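Local coordinates for protein filamentous hemagglutinin (Bordetella pertussis, PDB 1RWR) that serves as an adhesin exported by two-partner secretion, the fragment here being its N-terminal secretion (TPS) domain, which probably engages the outer-membrane transporter, at residues T53-I59 / T91-Y95; V268-L273 / L286-G290. One frame throughout, in Å; residues are numbered along the deposited sequence.

Interaction 1: residues T53-I59 / T91-Y95; sequences TDGVSRI and TLEVY
In the right-handed beta-helix of the TPS domain, strand 91-95 belongs to a sheet of the beta-helix, between strands 45-50 and 114-117, and the extra-helical hairpin strand 55-57, paired with strand 61-63, lies over it. The two strand axes run nearly antiparallel at 167° but stay 8.0 Å apart, too far for backbone pairing; the closest CA pairs are Ser57 with Tyr95 (5.9 Å) and Ile59 with Glu93 (7.5 Å). Side chains therefore bridge the gap, and Thr91, Glu93 and Tyr95 all direct CA-to-CB toward 53-59.

Packing is modest: Ile59 CG2 lies 4.2 Å from Thr91 CB, and Ser57, Ile59 and Tyr95 also touch Val47 of strand 45-50. At Gly55, an ideal CB would fall 2.1 Å from Tyr95 OH, so glycine leaves room for the tyrosine hydroxyl.

Polar contacts join the segments at two places. Glu93, extended (chi1 t, chi2 t), accepts two backbone hydrogen bonds where the chain turns after Ser57 (Arg58 phi/psi -66/-47): Arg58 N to Glu93 OE2, 2.8 Å, and Ile59 N to Glu93 OE1, 2.9 Å, at 165° and 167°. At the other end Tyr95 (chi1 t) donates from OH to Thr53 O at 2.6 Å, with that oxygen near the ring plane.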
loop_
_atom_site.group_PDB
_atom_site.type_symbol
_atom_site.label_atom_id
_atom_site.label_comp_id
_atom_site.label_asym_id
_atom_site.label_seq_id
_atom_site.Cartn_x
_atom_site.Cartn_y
_atom_site.Cartn_z
ATOM N N THR A 53 -2.391 20.427 -18.828
ATOM C CA THR A 53 -1.542 20.964 -19.871
ATOM C C THR A 53 -0.585 19.915 -20.381
ATOM O O THR A 53 -0.248 18.956 -19.676
ATOM C CB THR A 53 -0.738 22.151 -19.342
ATOM O OG1 THR A 53 0.110 21.739 -18.266
ATOM C CG2 THR A 53 -1.681 23.200 -18.713
ATOM N N ASP A 54 -0.119 20.123 -21.601
ATOM C CA ASP A 54 0.866 19.248 -22.213
ATOM C C ASP A 54 2.200 19.435 -21.497
ATOM O O ASP A 54 2.514 20.513 -20.970
ATOM C CB ASP A 54 1.053 19.591 -23.698
ATOM C CG ASP A 54 -0.199 19.381 -24.547
ATOM O OD1 ASP A 54 -1.276 18.990 -24.052
ATOM O OD2 ASP A 54 -0.164 19.595 -25.774
ATOM N N GLY A 55 3.022 18.396 -21.512
ATOM C CA GLY A 55 4.262 18.448 -20.786
ATOM C C GLY A 55 5.083 17.211 -20.986
ATOM O O GLY A 55 4.992 16.565 -22.017
ATOM N N VAL A 56 5.917 16.932 -20.000
ATOM C CA VAL A 56 6.875 15.847 -20.051
ATOM C C VAL A 56 6.869 15.134 -18.705
ATOM O O VAL A 56 6.945 15.770 -17.653
ATOM C CB VAL A 56 8.288 16.398 -20.345
ATOM C CG1 VAL A 56 9.272 15.304 -20.437
ATOM C CG2 VAL A 56 8.282 17.198 -21.645
ATOM N N SER A 57 6.754 13.816 -18.725
ATOM C CA SER A 57 6.927 13.042 -17.502
ATOM C C SER A 57 8.383 12.616 -17.349
ATOM O O SER A 57 9.138 12.563 -18.333
ATOM C CB SER A 57 6.010 11.821 -17.505
ATOM O OG SER A 57 6.482 10.824 -18.412
ATOM N N ARG A 58 8.788 12.314 -16.125
ATOM C CA ARG A 58 10.149 11.880 -15.847
ATOM C C ARG A 58 10.468 10.538 -16.485
ATOM O O ARG A 58 11.525 10.372 -17.076
ATOM C CB ARG A 58 10.423 11.781 -14.352
ATOM C CG ARG A 58 11.891 11.378 -14.058
ATOM C CD ARG A 58 12.425 11.716 -12.641
ATOM N NE ARG A 58 11.830 12.928 -12.041
ATOM C CZ ARG A 58 12.144 13.418 -10.841
ATOM N NH1 ARG A 58 13.075 12.841 -10.100
ATOM N NH2 ARG A 58 11.530 14.513 -10.394
ATOM N N ILE A 59 9.587 9.566 -16.339
ATOM C CA ILE A 59 9.876 8.247 -16.887
ATOM C C ILE A 59 9.383 7.996 -18.311
ATOM O O ILE A 59 9.883 7.054 -18.974
ATOM C CB ILE A 59 9.398 7.112 -15.939
ATOM C CG1 ILE A 59 7.886 7.037 -15.868
ATOM C CG2 ILE A 59 10.016 7.293 -14.530
ATOM C CD1 ILE A 59 7.392 5.732 -15.253
ATOM N N THR A 91 8.255 2.508 -11.437
ATOM C CA THR A 91 7.858 3.773 -10.824
ATOM C C THR A 91 6.435 4.118 -11.175
ATOM O O THR A 91 6.071 4.118 -12.341
ATOM C CB THR A 91 8.713 4.887 -11.309
ATOM O OG1 THR A 91 10.083 4.642 -10.971
ATOM C CG2 THR A 91 8.326 6.211 -10.606
ATOM N N LEU A 92 5.635 4.424 -10.168
ATOM C CA LEU A 92 4.308 4.956 -10.360
ATOM C C LEU A 92 4.451 6.478 -10.343
ATOM O O LEU A 92 4.607 7.057 -9.278
ATOM C CB LEU A 92 3.377 4.497 -9.249
ATOM C CG LEU A 92 3.299 3.014 -8.888
ATOM C CD1 LEU A 92 2.270 2.746 -7.785
ATOM C CD2 LEU A 92 2.965 2.211 -10.122
ATOM N N GLU A 93 4.397 7.089 -11.526
ATOM C CA GLU A 93 4.545 8.525 -11.659
ATOM C C GLU A 93 3.181 9.172 -11.891
ATOM O O GLU A 93 2.385 8.705 -12.674
ATOM C CB GLU A 93 5.477 8.894 -12.804
ATOM C CG GLU A 93 5.585 10.408 -13.027
ATOM C CD GLU A 93 6.673 10.825 -13.983
ATOM O OE1 GLU A 93 7.355 9.982 -14.610
ATOM O OE2 GLU A 93 6.867 12.058 -14.119
ATOM N N VAL A 94 2.944 10.268 -11.180
ATOM C CA VAL A 94 1.789 11.112 -11.432
ATOM C C VAL A 94 2.277 12.330 -12.189
ATOM O O VAL A 94 3.134 13.074 -11.701
ATOM C CB VAL A 94 1.039 11.515 -10.137
ATOM C CG1 VAL A 94 -0.222 12.301 -10.466
ATOM C CG2 VAL A 94 0.649 10.305 -9.320
ATOM N N TYR A 95 1.779 12.486 -13.407
ATOM C CA TYR A 95 2.047 13.690 -14.181
ATOM C C TYR A 95 0.947 14.705 -13.839
ATOM O O TYR A 95 -0.238 14.436 -13.944
ATOM C CB TYR A 95 2.113 13.430 -15.680
ATOM C CG TYR A 95 2.094 14.706 -16.482
ATOM C CD1 TYR A 95 3.195 15.523 -16.514
ATOM C CD2 TYR A 95 0.965 15.103 -17.203
ATOM C CE1 TYR A 95 3.170 16.765 -17.225
ATOM C CE2 TYR A 95 0.945 16.332 -17.932
ATOM C CZ TYR A 95 2.041 17.151 -17.909
ATOM O OH TYR A 95 2.020 18.352 -18.604
#

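Interaction 2: residues V268-L273 / L286-G290; sequences VQRGPL and LASGG
Both segments are extended where they meet, and they run parallel as successive rungs of the beta-helix. Val268 (phi/psi -120/133) pairs with Ser288 (-134/131) in a parallel bridge with CA atoms 4.7 Å apart, and the next pair in register, Gln269 and Gly289, has its CA atoms 4.6 Å apart. Two backbone hydrogen bonds flank the bridge: Val268 N to Ala287 O, 3.0 Å at 159°, and Gly289 N to Val268 O, 3.0 Å at 149°. The same Val268 O receives a CA-H...O contact from Ser288 CA at 3.1 Å, and Gln269 O one from Gly289 CA at 3.2 Å. Past the bridge, segment 268-273 turns through Gln269 (-75/-45), Arg270 (-148/70) and Gly271 (168/-177) into strand 272-277, the next face of the coil, while segment 286-290 leaves its strand at Gly289 (-72/-12). An ideal CB on Gly289 would sit 2.3 Å from Gln269 O, so the missing side chain allows the close stacking of the turns.

Val268 and Ser288 point to the same face of their sheet. Ser288, with chi1 t, donates from OG to Gly271 O at 2.9 Å, and its OG is also hydrogen-bonded to Ala292 N. Leu273 (chi1 t, chi2 t) reaches back across the corner, its CD1 4.0 Å from Leu286 CD2 (chi1 m) and 3.8 Å from Ala287 O; Ala266 and Val293 add to this apolar cluster.

The chemistry thus splits by position: main-chain bonds set the rung spacing, leucines meet within the coil, and one serine hydroxyl ties the corner of one turn to that of the next.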
loop_
_atom_site.group_PDB
_atom_site.type_symbol
_atom_site.label_atom_id
_atom_site.label_comp_id
_atom_site.label_asym_id
_atom_site.label_seq_id
_atom_site.Cartn_x
_atom_site.Cartn_y
_atom_site.Cartn_z
ATOM N N VAL A 268 13.284 2.016 17.970
ATOM C CA VAL A 268 12.723 3.334 17.734
ATOM C C VAL A 268 13.685 4.355 18.311
ATOM O O VAL A 268 14.084 4.216 19.459
ATOM C CB VAL A 268 11.371 3.466 18.433
ATOM C CG1 VAL A 268 10.756 4.848 18.230
ATOM C CG2 VAL A 268 10.427 2.347 17.975
ATOM N N GLN A 269 14.005 5.414 17.558
ATOM C CA GLN A 269 15.010 6.393 18.037
ATOM C C GLN A 269 14.476 7.315 19.133
ATOM O O GLN A 269 15.149 7.544 20.154
ATOM C CB GLN A 269 15.572 7.246 16.894
ATOM C CG GLN A 269 16.066 6.414 15.713
ATOM C CD GLN A 269 17.114 5.379 16.108
ATOM O OE1 GLN A 269 17.860 5.594 17.053
ATOM N NE2 GLN A 269 17.156 4.245 15.394
ATOM N N ARG A 270 13.271 7.819 18.916
ATOM C CA ARG A 270 12.680 8.864 19.783
ATOM C C ARG A 270 11.180 8.656 19.813
ATOM O O ARG A 270 10.422 9.437 19.255
ATOM C CB ARG A 270 12.980 10.271 19.231
ATOM C CG ARG A 270 14.427 10.745 19.351
ATOM C CD ARG A 270 14.814 11.269 20.744
ATOM N NE ARG A 270 16.221 11.710 20.730
ATOM C CZ ARG A 270 17.232 10.996 21.187
ATOM N NH2 ARG A 270 18.472 11.457 21.133
ATOM N N GLY A 271 10.765 7.596 20.466
ATOM C CA GLY A 271 9.351 7.300 20.622
ATOM C C GLY A 271 9.060 5.913 21.140
ATOM O O GLY A 271 9.986 5.168 21.440
ATOM N N PRO A 272 7.773 5.560 21.239
ATOM C CA PRO A 272 7.371 4.298 21.837
ATOM C C PRO A 272 7.429 3.104 20.898
ATOM O O PRO A 272 7.148 3.208 19.700
ATOM C CB PRO A 272 5.918 4.548 22.230
ATOM C CG PRO A 272 5.444 5.453 21.181
ATOM C CD PRO A 272 6.604 6.373 20.864
ATOM N N LEU A 273 7.763 1.966 21.485
ATOM C CA LEU A 273 7.663 0.665 20.854
ATOM C C LEU A 273 6.559 -0.082 21.616
ATOM O O LEU A 273 6.689 -0.368 22.805
ATOM C CB LEU A 273 9.031 -0.031 20.918
ATOM C CG LEU A 273 9.434 -1.005 19.822
ATOM C CD1 LEU A 273 10.910 -1.290 19.825
ATOM C CD2 LEU A 273 8.639 -2.276 20.070
ATOM N N LEU A 286 14.727 -5.457 21.464
ATOM C CA LEU A 286 14.019 -4.191 21.327
ATOM C C LEU A 286 14.870 -3.049 21.905
ATOM O O LEU A 286 15.548 -3.216 22.932
ATOM C CB LEU A 286 12.684 -4.240 22.048
ATOM C CG LEU A 286 11.743 -5.374 21.643
ATOM C CD1 LEU A 286 10.504 -5.349 22.496
ATOM C CD2 LEU A 286 11.362 -5.235 20.162
ATOM N N ALA A 287 14.829 -1.881 21.268
ATOM C CA ALA A 287 15.516 -0.719 21.823
ATOM C C ALA A 287 14.768 0.527 21.476
ATOM O O ALA A 287 14.142 0.596 20.427
ATOM C CB ALA A 287 16.917 -0.638 21.349
ATOM N N SER A 288 14.774 1.487 22.404
ATOM C CA SER A 288 14.196 2.802 22.202
ATOM C C SER A 288 15.227 3.810 22.728
ATOM O O SER A 288 15.773 3.633 23.836
ATOM C CB SER A 288 12.860 2.938 22.920
ATOM O OG SER A 288 12.312 4.254 22.815
ATOM N N GLY A 289 15.540 4.840 21.952
ATOM C CA GLY A 289 16.612 5.756 22.334
ATOM C C GLY A 289 16.264 6.664 23.500
ATOM O O GLY A 289 17.149 7.410 24.040
ATOM N N GLY A 290 14.973 6.660 23.825
ATOM C CA GLY A 290 14.371 7.405 24.919
ATOM C C GLY A 290 13.253 6.524 25.450
ATOM O O GLY A 290 12.111 6.916 25.662
#

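How the interactions relate
Interaction 1 closes at Tyr95 well before interaction 2 opens at Val268, so the two come in series along the chain. Their centres lie 39 Å apart, with nearest atoms about 27 Å from each other, and they do not touch. Each sits far from the middle of the chain, interaction 1 by 21 Å and interaction 2 by 25 Å. The long parallel sheet from strand 31-36 to strand 292-296 runs along the helix; interaction 2 enters it through strand 272-277, whereas interaction 1 lies on the mixed sheet containing 91-96, and only in sequence does strand 75-80 fall between its segments. Interaction 1 adds an extra-helical hairpin to an early coil; interaction 2 stacks consecutive late coils, the repeat by which the beta-helix lengthens.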